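Local atomic coordinates of Ent-copalyl diphosphate synthase (Streptomyces platensis, PDB entry 5BP8), a protein that is probably a terpene cyclase-type protein, largely helical, with a region related to the C-terminal domain of squalene-hopene cyclases. Residues R177-W190 with E194-P206. Residues are numbered along the deposited sequence; the frame is centred on the assembly and turned at random.
Sequences REMTEQAPLPEKLW and EAVTRDGTRGARP
W190 lays its indole over the backbone of A204 and R205: A204 CA sits 3.5 Å from the centroid of the five-membered ring, a CH-pi contact, while R205 N lies over the same face and E187 CA over the opposite one. W190 NE1 donates to L185 O from above the carbonyl plane, which helps fix the rotation of the ring. R205 CB and CG pack on W190 CH2 (CB at 3.7 Å), and the extended chain carries the guanidinium on past the ring. L185 N gives R202 O a nearly straight bond of 2.8 Å, and L185 CD1 meets V196 CG2 tip to tip. Each segment begins in the last turn of a helix, 171-179 or 193-196, and runs on as loop in this mainly helical cyclase-type fold; the type I' turn T201-A204 carries R202 and brings G203 against the ring of P184. R202, bent at chi2 (-82°), crosses T180 at about a right angle, and its NH1 donates in the guanidinium plane to T180 OG1 (3.0 Å), a hydroxyl also bonded to V176 O. A water joins R202 NH2 to E181 OE2. R177, extended from CG to NE, slides past V196; NE bonds V196 O at 2.9 Å, and NH2 reaches A195 O weakly, an oxygen shared with S133 of helix 127-144.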
ATOM      1  N   ARG A 177     -15.728  10.788 -15.657  1.00 19.70           N
ATOM      2  CA  ARG A 177     -16.827   9.999 -16.195  1.00 20.12           C
ATOM      3  C   ARG A 177     -17.233  10.470 -17.606  1.00 20.74           C
ATOM      4  O   ARG A 177     -17.427   9.653 -18.502  1.00 23.11           O
ATOM      5  CB  ARG A 177     -18.025  10.041 -15.252  1.00 20.34           C
ATOM      6  CG  ARG A 177     -17.814   9.177 -14.027  1.00 20.10           C
ATOM      7  CD  ARG A 177     -18.922   9.378 -13.018  1.00 20.39           C
ATOM      8  NE  ARG A 177     -18.890   8.348 -11.977  1.00 20.91           N
ATOM      9  CZ  ARG A 177     -19.580   8.393 -10.841  1.00 21.24           C
ATOM     10  NH1 ARG A 177     -20.351   9.449 -10.563  1.00 20.88           N
ATOM     11  NH2 ARG A 177     -19.492   7.385  -9.966  1.00 20.17           N
ATOM     12  N   GLU A 178     -17.348  11.768 -17.811  1.00 22.24           N
ATOM     13  CA  GLU A 178     -17.711  12.242 -19.126  1.00 24.29           C
ATOM     14  C   GLU A 178     -16.584  11.944 -20.127  1.00 23.06           C
ATOM     15  O   GLU A 178     -16.846  11.462 -21.229  1.00 23.53           O
ATOM     16  CB  GLU A 178     -18.071  13.727 -19.122  1.00 27.71           C
ATOM     17  CG  GLU A 178     -18.540  14.150 -20.510  1.00 31.24           C
ATOM     18  CD  GLU A 178     -19.000  15.588 -20.605  1.00 35.07           C
ATOM     19  OE1 GLU A 178     -18.937  16.323 -19.585  1.00 38.17           O
ATOM     20  OE2 GLU A 178     -19.420  15.967 -21.730  1.00 37.53           O
HETATM   21  N   MSE A 179     -15.336  12.204 -19.737  1.00 22.47           N
HETATM   22  CA  MSE A 179     -14.211  11.950 -20.640  1.00 22.42           C
HETATM   23  C   MSE A 179     -14.177  10.504 -21.088  1.00 22.38           C
HETATM   24  O   MSE A 179     -13.914  10.230 -22.251  1.00 21.17           O
HETATM   25  CB  MSE A 179     -12.855  12.361 -20.050  1.00 22.80           C
HETATM   26  CG  MSE A 179     -11.733  12.274 -21.100  1.00 24.10           C
HETATM   27 SE   MSE A 179      -9.946  12.237 -20.273  0.65 25.11          SE
HETATM   28  CE  MSE A 179      -9.941  10.366 -19.650  1.00 25.05           C
ATOM     29  N   THR A 180     -14.440   9.564 -20.179  1.00 21.70           N
ATOM     30  CA  THR A 180     -14.319   8.142 -20.486  1.00 21.60           C
ATOM     31  C   THR A 180     -15.495   7.556 -21.296  1.00 22.72           C
ATOM     32  O   THR A 180     -15.522   6.356 -21.564  1.00 23.31           O
ATOM     33  CB  THR A 180     -13.987   7.287 -19.221  1.00 22.21           C
ATOM     34  OG1 THR A 180     -14.940   7.531 -18.185  1.00 23.65           O
ATOM     35  CG2 THR A 180     -12.614   7.640 -18.698  1.00 23.32           C
ATOM     36  N   GLU A 181     -16.420   8.409 -21.738  1.00 22.67           N
ATOM     37  CA  GLU A 181     -17.342   8.046 -22.814  1.00 24.08           C
ATOM     38  C   GLU A 181     -16.654   8.103 -24.188  1.00 23.12           C
ATOM     39  O   GLU A 181     -17.109   7.461 -25.144  1.00 21.80           O
ATOM     40  CB  GLU A 181     -18.567   8.956 -22.790  1.00 27.24           C
ATOM     41  CG  GLU A 181     -19.332   8.855 -21.470  1.00 31.29           C
ATOM     42  CD  GLU A 181     -20.441   9.876 -21.313  1.00 37.03           C
ATOM     43  OE1 GLU A 181     -20.819  10.545 -22.308  1.00 43.75           O
ATOM     44  OE2 GLU A 181     -20.932  10.018 -20.172  1.00 42.61           O
ATOM     45  N   GLN A 182     -15.554   8.867 -24.291  1.00 21.64           N
ATOM     46  CA  GLN A 182     -14.891   9.054 -25.580  1.00 22.17           C
ATOM     47  C   GLN A 182     -13.418   8.664 -25.658  1.00 21.52           C
ATOM     48  O   GLN A 182     -12.849   8.615 -26.754  1.00 21.49           O
ATOM     49  CB  GLN A 182     -15.057  10.505 -26.061  1.00 23.31           C
ATOM     50  CG  GLN A 182     -14.249  11.537 -25.310  1.00 23.89           C
ATOM     51  CD  GLN A 182     -14.299  12.900 -25.999  1.00 25.19           C
ATOM     52  OE1 GLN A 182     -13.452  13.203 -26.841  1.00 27.31           O
ATOM     53  NE2 GLN A 182     -15.296  13.687 -25.687  1.00 24.81           N
ATOM     54  N   ALA A 183     -12.798   8.422 -24.508  1.00 20.60           N
ATOM     55  CA  ALA A 183     -11.396   8.095 -24.430  1.00 20.88           C
ATOM     56  C   ALA A 183     -11.163   7.181 -23.252  1.00 20.73           C
ATOM     57  O   ALA A 183     -11.882   7.269 -22.250  1.00 22.28           O
ATOM     58  CB  ALA A 183     -10.555   9.361 -24.271  1.00 20.67           C
ATOM     59  N   PRO A 184     -10.104   6.378 -23.321  1.00 20.42           N
ATOM     60  CA  PRO A 184      -9.899   5.422 -22.246  1.00 19.93           C
ATOM     61  C   PRO A 184      -9.440   6.051 -20.949  1.00 19.98           C
ATOM     62  O   PRO A 184      -8.669   7.021 -20.945  1.00 19.24           O
ATOM     63  CB  PRO A 184      -8.827   4.494 -22.794  1.00 20.51           C
ATOM     64  CG  PRO A 184      -8.169   5.256 -23.894  1.00 20.52           C
ATOM     65  CD  PRO A 184      -9.161   6.204 -24.431  1.00 20.47           C
ATOM     66  N   LEU A 185      -9.928   5.494 -19.842  1.00 19.55           N
ATOM     67  CA  LEU A 185      -9.409   5.824 -18.530  1.00 20.25           C
ATOM     68  C   LEU A 185      -7.883   5.671 -18.543  1.00 20.28           C
ATOM     69  O   LEU A 185      -7.388   4.681 -19.066  1.00 19.62           O
ATOM     70  CB  LEU A 185     -10.031   4.829 -17.537  1.00 20.36           C
ATOM     71  CG  LEU A 185      -9.826   5.084 -16.040  1.00 21.63           C
ATOM     72  CD1 LEU A 185     -10.450   6.411 -15.645  1.00 21.69           C
ATOM     73  CD2 LEU A 185     -10.477   3.955 -15.270  1.00 21.62           C
ATOM     74  N   PRO A 186      -7.114   6.651 -17.993  1.00 19.29           N
ATOM     75  CA  PRO A 186      -5.671   6.408 -17.908  1.00 19.54           C
ATOM     76  C   PRO A 186      -5.310   5.123 -17.153  1.00 19.82           C
ATOM     77  O   PRO A 186      -5.980   4.751 -16.165  1.00 19.09           O
ATOM     78  CB  PRO A 186      -5.137   7.636 -17.156  1.00 19.18           C
ATOM     79  CG  PRO A 186      -6.131   8.718 -17.464  1.00 19.77           C
ATOM     80  CD  PRO A 186      -7.461   8.004 -17.546  1.00 19.65           C
ATOM     81  N   GLU A 187      -4.234   4.476 -17.607  1.00 20.51           N
ATOM     82  CA  GLU A 187      -3.804   3.208 -17.042  1.00 20.76           C
ATOM     83  C   GLU A 187      -3.666   3.244 -15.514  1.00 19.62           C
ATOM     84  O   GLU A 187      -4.042   2.290 -14.841  1.00 19.54           O
ATOM     85  CB  GLU A 187      -2.489   2.759 -17.663  1.00 23.71           C
ATOM     86  CG  GLU A 187      -2.632   2.298 -19.093  1.00 27.33           C
ATOM     87  CD  GLU A 187      -1.374   1.621 -19.611  1.00 32.51           C
ATOM     88  OE1 GLU A 187      -0.408   1.414 -18.830  1.00 35.10           O
ATOM     89  OE2 GLU A 187      -1.372   1.317 -20.814  1.00 37.62           O
ATOM     90  N   LYS A 188      -3.117   4.329 -14.975  1.00 19.23           N
ATOM     91  CA  LYS A 188      -2.897   4.416 -13.535  1.00 19.54           C
ATOM     92  C   LYS A 188      -4.211   4.488 -12.745  1.00 19.17           C
ATOM     93  O   LYS A 188      -4.205   4.304 -11.510  1.00 19.47           O
ATOM     94  CB  LYS A 188      -2.019   5.613 -13.196  1.00 21.17           C
ATOM     95  CG  LYS A 188      -2.753   6.949 -13.262  1.00 21.78           C
ATOM     96  CD  LYS A 188      -1.755   8.093 -13.345  1.00 22.21           C
ATOM     97  CE  LYS A 188      -0.910   8.183 -12.089  1.00 23.01           C
ATOM     98  NZ  LYS A 188       0.016   9.362 -12.107  1.00 23.04           N
ATOM     99  N   LEU A 189      -5.314   4.813 -13.422  1.00 18.59           N
ATOM    100  CA  LEU A 189      -6.638   4.841 -12.778  1.00 18.17           C
ATOM    101  C   LEU A 189      -7.454   3.574 -13.014  1.00 17.89           C
ATOM    102  O   LEU A 189      -8.560   3.463 -12.503  1.00 16.94           O
ATOM    103  CB  LEU A 189      -7.443   6.061 -13.259  1.00 19.07           C
ATOM    104  CG  LEU A 189      -6.797   7.401 -12.821  1.00 20.42           C
ATOM    105  CD1 LEU A 189      -7.535   8.570 -13.464  1.00 20.69           C
ATOM    106  CD2 LEU A 189      -6.778   7.547 -11.308  1.00 22.87           C
ATOM    107  N   TRP A 190      -6.942   2.603 -13.764  1.00 16.73           N
ATOM    108  CA  TRP A 190      -7.669   1.334 -13.875  1.00 16.83           C
ATOM    109  C   TRP A 190      -7.890   0.684 -12.516  1.00 16.82           C
ATOM    110  O   TRP A 190      -8.906   0.037 -12.294  1.00 16.42           O
ATOM    111  CB  TRP A 190      -6.921   0.349 -14.767  1.00 17.50           C
ATOM    112  CG  TRP A 190      -6.832   0.786 -16.222  1.00 17.98           C
ATOM    113  CD1 TRP A 190      -7.396   1.907 -16.795  1.00 18.16           C
ATOM    114  CD2 TRP A 190      -6.136   0.101 -17.284  1.00 19.22           C
ATOM    115  NE1 TRP A 190      -7.072   1.957 -18.146  1.00 19.26           N
ATOM    116  CE2 TRP A 190      -6.311   0.866 -18.467  1.00 19.85           C
ATOM    117  CE3 TRP A 190      -5.349  -1.040 -17.333  1.00 20.58           C
ATOM    118  CZ2 TRP A 190      -5.761   0.486 -19.691  1.00 21.56           C
ATOM    119  CZ3 TRP A 190      -4.787  -1.416 -18.545  1.00 22.26           C
ATOM    120  CH2 TRP A 190      -5.001  -0.651 -19.711  1.00 22.40           C
ATOM    121  N   GLU A 194     -13.834   1.177 -10.236  1.00 17.37           N
ATOM    122  CA  GLU A 194     -15.152   1.046  -9.543  1.00 17.96           C
ATOM    123  C   GLU A 194     -15.693   2.373  -9.050  1.00 17.91           C
ATOM    124  O   GLU A 194     -16.878   2.508  -8.764  1.00 19.30           O
ATOM    125  CB  GLU A 194     -15.064   0.024  -8.387  1.00 18.29           C
ATOM    126  CG  GLU A 194     -14.494   0.543  -7.065  1.00 18.24           C
ATOM    127  CD  GLU A 194     -12.973   0.633  -7.016  1.00 18.06           C
ATOM    128  OE1 GLU A 194     -12.297   0.401  -8.061  1.00 17.19           O
ATOM    129  OE2 GLU A 194     -12.451   0.921  -5.905  1.00 18.63           O
ATOM    130  N   ALA A 195     -14.814   3.360  -8.896  1.00 17.01           N
ATOM    131  CA  ALA A 195     -15.242   4.709  -8.559  1.00 17.20           C
ATOM    132  C   ALA A 195     -15.872   5.414  -9.751  1.00 17.72           C
ATOM    133  O   ALA A 195     -16.752   6.243  -9.574  1.00 17.74           O
ATOM    134  CB  ALA A 195     -14.072   5.523  -8.068  1.00 17.57           C
ATOM    135  N   VAL A 196     -15.398   5.081 -10.943  1.00 17.14           N
ATOM    136  CA  VAL A 196     -15.883   5.648 -12.171  1.00 17.36           C
ATOM    137  C   VAL A 196     -17.231   5.034 -12.544  1.00 17.35           C
ATOM    138  O   VAL A 196     -18.151   5.762 -12.933  1.00 18.14           O
ATOM    139  CB  VAL A 196     -14.848   5.453 -13.296  1.00 17.80           C
ATOM    140  CG1 VAL A 196     -15.338   6.051 -14.592  1.00 18.66           C
ATOM    141  CG2 VAL A 196     -13.509   6.077 -12.894  1.00 17.80           C
ATOM    142  N   THR A 197     -17.356   3.724 -12.388  1.00 17.13           N
ATOM    143  CA  THR A 197     -18.557   3.011 -12.745  1.00 18.91           C
ATOM    144  C   THR A 197     -18.689   1.747 -11.938  1.00 19.41           C
ATOM    145  O   THR A 197     -17.689   1.109 -11.657  1.00 19.05           O
ATOM    146  CB  THR A 197     -18.596   2.642 -14.259  1.00 19.49           C
ATOM    147  OG1 THR A 197     -19.843   1.971 -14.565  1.00 20.97           O
ATOM    148  CG2 THR A 197     -17.445   1.752 -14.654  1.00 20.70           C
ATOM    149  N   ARG A 198     -19.926   1.396 -11.579  1.00 20.13           N
ATOM    150  CA  ARG A 198     -20.202   0.152 -10.883  1.00 21.51           C
ATOM    151  C   ARG A 198     -20.206  -1.034 -11.821  1.00 21.59           C
ATOM    152  O   ARG A 198     -20.104  -2.177 -11.368  1.00 21.19           O
ATOM    153  CB  ARG A 198     -21.575   0.214 -10.186  1.00 22.12           C
ATOM    154  CG  ARG A 198     -21.641   1.268  -9.106  1.00 24.39           C
ATOM    155  CD  ARG A 198     -23.028   1.301  -8.506  1.00 25.06           C
ATOM    156  NE  ARG A 198     -23.310   0.052  -7.827  1.00 24.54           N
ATOM    157  CZ  ARG A 198     -23.146  -0.159  -6.520  1.00 25.34           C
ATOM    158  NH1 ARG A 198     -22.665   0.786  -5.709  1.00 25.51           N
ATOM    159  NH2 ARG A 198     -23.450  -1.333  -6.017  1.00 23.22           N
ATOM    160  N   ASP A 199     -20.392  -0.762 -13.114  1.00 20.79           N
ATOM    161  CA  ASP A 199     -20.564  -1.797 -14.114  1.00 21.57           C
ATOM    162  C   ASP A 199     -20.226  -1.196 -15.463  1.00 20.88           C
ATOM    163  O   ASP A 199     -21.033  -0.514 -16.062  1.00 20.21           O
ATOM    164  CB  ASP A 199     -22.009  -2.324 -14.086  1.00 22.17           C
ATOM    165  CG  ASP A 199     -22.253  -3.451 -15.053  1.00 24.08           C
ATOM    166  OD1 ASP A 199     -21.493  -3.620 -16.025  1.00 24.09           O
ATOM    167  OD2 ASP A 199     -23.274  -4.174 -14.869  1.00 27.23           O
ATOM    168  N   GLY A 200     -19.001  -1.404 -15.903  1.00 20.52           N
ATOM    169  CA  GLY A 200     -18.535  -0.859 -17.174  1.00 20.51           C
ATOM    170  C   GLY A 200     -17.045  -1.020 -17.324  1.00 19.94           C
ATOM    171  O   GLY A 200     -16.369  -1.451 -16.404  1.00 18.96           O
ATOM    172  N   THR A 201     -16.524  -0.715 -18.507  1.00 20.67           N
ATOM    173  CA  THR A 201     -15.120  -1.029 -18.816  1.00 20.24           C
ATOM    174  C   THR A 201     -14.283   0.223 -18.992  1.00 21.21           C
ATOM    175  O   THR A 201     -13.141   0.280 -18.515  1.00 20.71           O
ATOM    176  CB  THR A 201     -15.035  -1.906 -20.072  1.00 22.06           C
ATOM    177  OG1 THR A 201     -15.745  -1.273 -21.150  1.00 20.68           O
ATOM    178  CG2 THR A 201     -15.700  -3.252 -19.774  1.00 22.79           C
ATOM    179  N   ARG A 202     -14.813   1.221 -19.711  1.00 20.45           N
ATOM    180  CA  ARG A 202     -14.162   2.553 -19.757  1.00 21.36           C
ATOM    181  C   ARG A 202     -12.723   2.563 -20.316  1.00 20.81           C
ATOM    182  O   ARG A 202     -11.903   3.459 -20.008  1.00 20.83           O
ATOM    183  CB  ARG A 202     -14.150   3.185 -18.368  1.00 23.14           C
ATOM    184  CG  ARG A 202     -15.505   3.263 -17.702  1.00 25.64           C
ATOM    185  CD  ARG A 202     -16.242   4.468 -18.209  1.00 27.16           C
ATOM    186  NE  ARG A 202     -17.640   4.486 -17.847  1.00 29.15           N
ATOM    187  CZ  ARG A 202     -18.367   5.584 -17.757  1.00 30.21           C
ATOM    188  NH1 ARG A 202     -17.819   6.778 -17.970  1.00 29.41           N
ATOM    189  NH2 ARG A 202     -19.640   5.489 -17.426  1.00 30.80           N
ATOM    190  N   GLY A 203     -12.428   1.599 -21.166  1.00 20.61           N
ATOM    191  CA  GLY A 203     -11.113   1.457 -21.755  1.00 22.02           C
ATOM    192  C   GLY A 203     -10.075   0.770 -20.888  1.00 23.04           C
ATOM    193  O   GLY A 203      -8.926   0.650 -21.294  1.00 23.26           O
ATOM    194  N   ALA A 204     -10.449   0.361 -19.669  1.00 22.32           N
ATOM    195  CA  ALA A 204      -9.564  -0.442 -18.856  1.00 23.15           C
ATOM    196  C   ALA A 204      -9.460  -1.841 -19.450  1.00 25.58           C
ATOM    197  O   ALA A 204     -10.454  -2.402 -19.920  1.00 25.99           O
ATOM    198  CB  ALA A 204     -10.050  -0.482 -17.420  1.00 23.29           C
ATOM    199  N   ARG A 205      -8.244  -2.376 -19.447  1.00 26.43           N
ATOM    200  CA  ARG A 205      -7.954  -3.654 -20.074  1.00 27.81           C
ATOM    201  C   ARG A 205      -7.491  -4.676 -19.048  1.00 25.46           C
ATOM    202  O   ARG A 205      -6.489  -4.468 -18.407  1.00 26.93           O
ATOM    203  CB  ARG A 205      -6.844  -3.497 -21.097  1.00 31.44           C
ATOM    204  CG  ARG A 205      -7.108  -2.446 -22.156  1.00 38.71           C
ATOM    205  CD  ARG A 205      -6.171  -2.722 -23.308  1.00 45.57           C
ATOM    206  NE  ARG A 205      -6.027  -1.594 -24.216  1.00 53.74           N
ATOM    207  CZ  ARG A 205      -5.537  -1.700 -25.448  1.00 58.29           C
ATOM    208  NH1 ARG A 205      -5.161  -2.888 -25.925  1.00 60.44           N
ATOM    209  NH2 ARG A 205      -5.431  -0.618 -26.212  1.00 60.37           N
ATOM    210  N   PRO A 206      -8.193  -5.809 -18.947  1.00 23.67           N
ATOM    211  CA  PRO A 206      -7.718  -6.839 -18.032  1.00 22.76           C
ATOM    212  C   PRO A 206      -6.322  -7.319 -18.402  1.00 22.46           C
ATOM    213  O   PRO A 206      -5.939  -7.383 -19.608  1.00 22.54           O
ATOM    214  CB  PRO A 206      -8.760  -7.968 -18.202  1.00 23.57           C
ATOM    215  CG  PRO A 206      -9.973  -7.278 -18.721  1.00 24.71           C
ATOM    216  CD  PRO A 206      -9.444  -6.188 -19.600  1.00 24.50           C
TER
HETATM  217  O   HOH W   1     -20.587   8.492 -17.896  1.00 37.35           O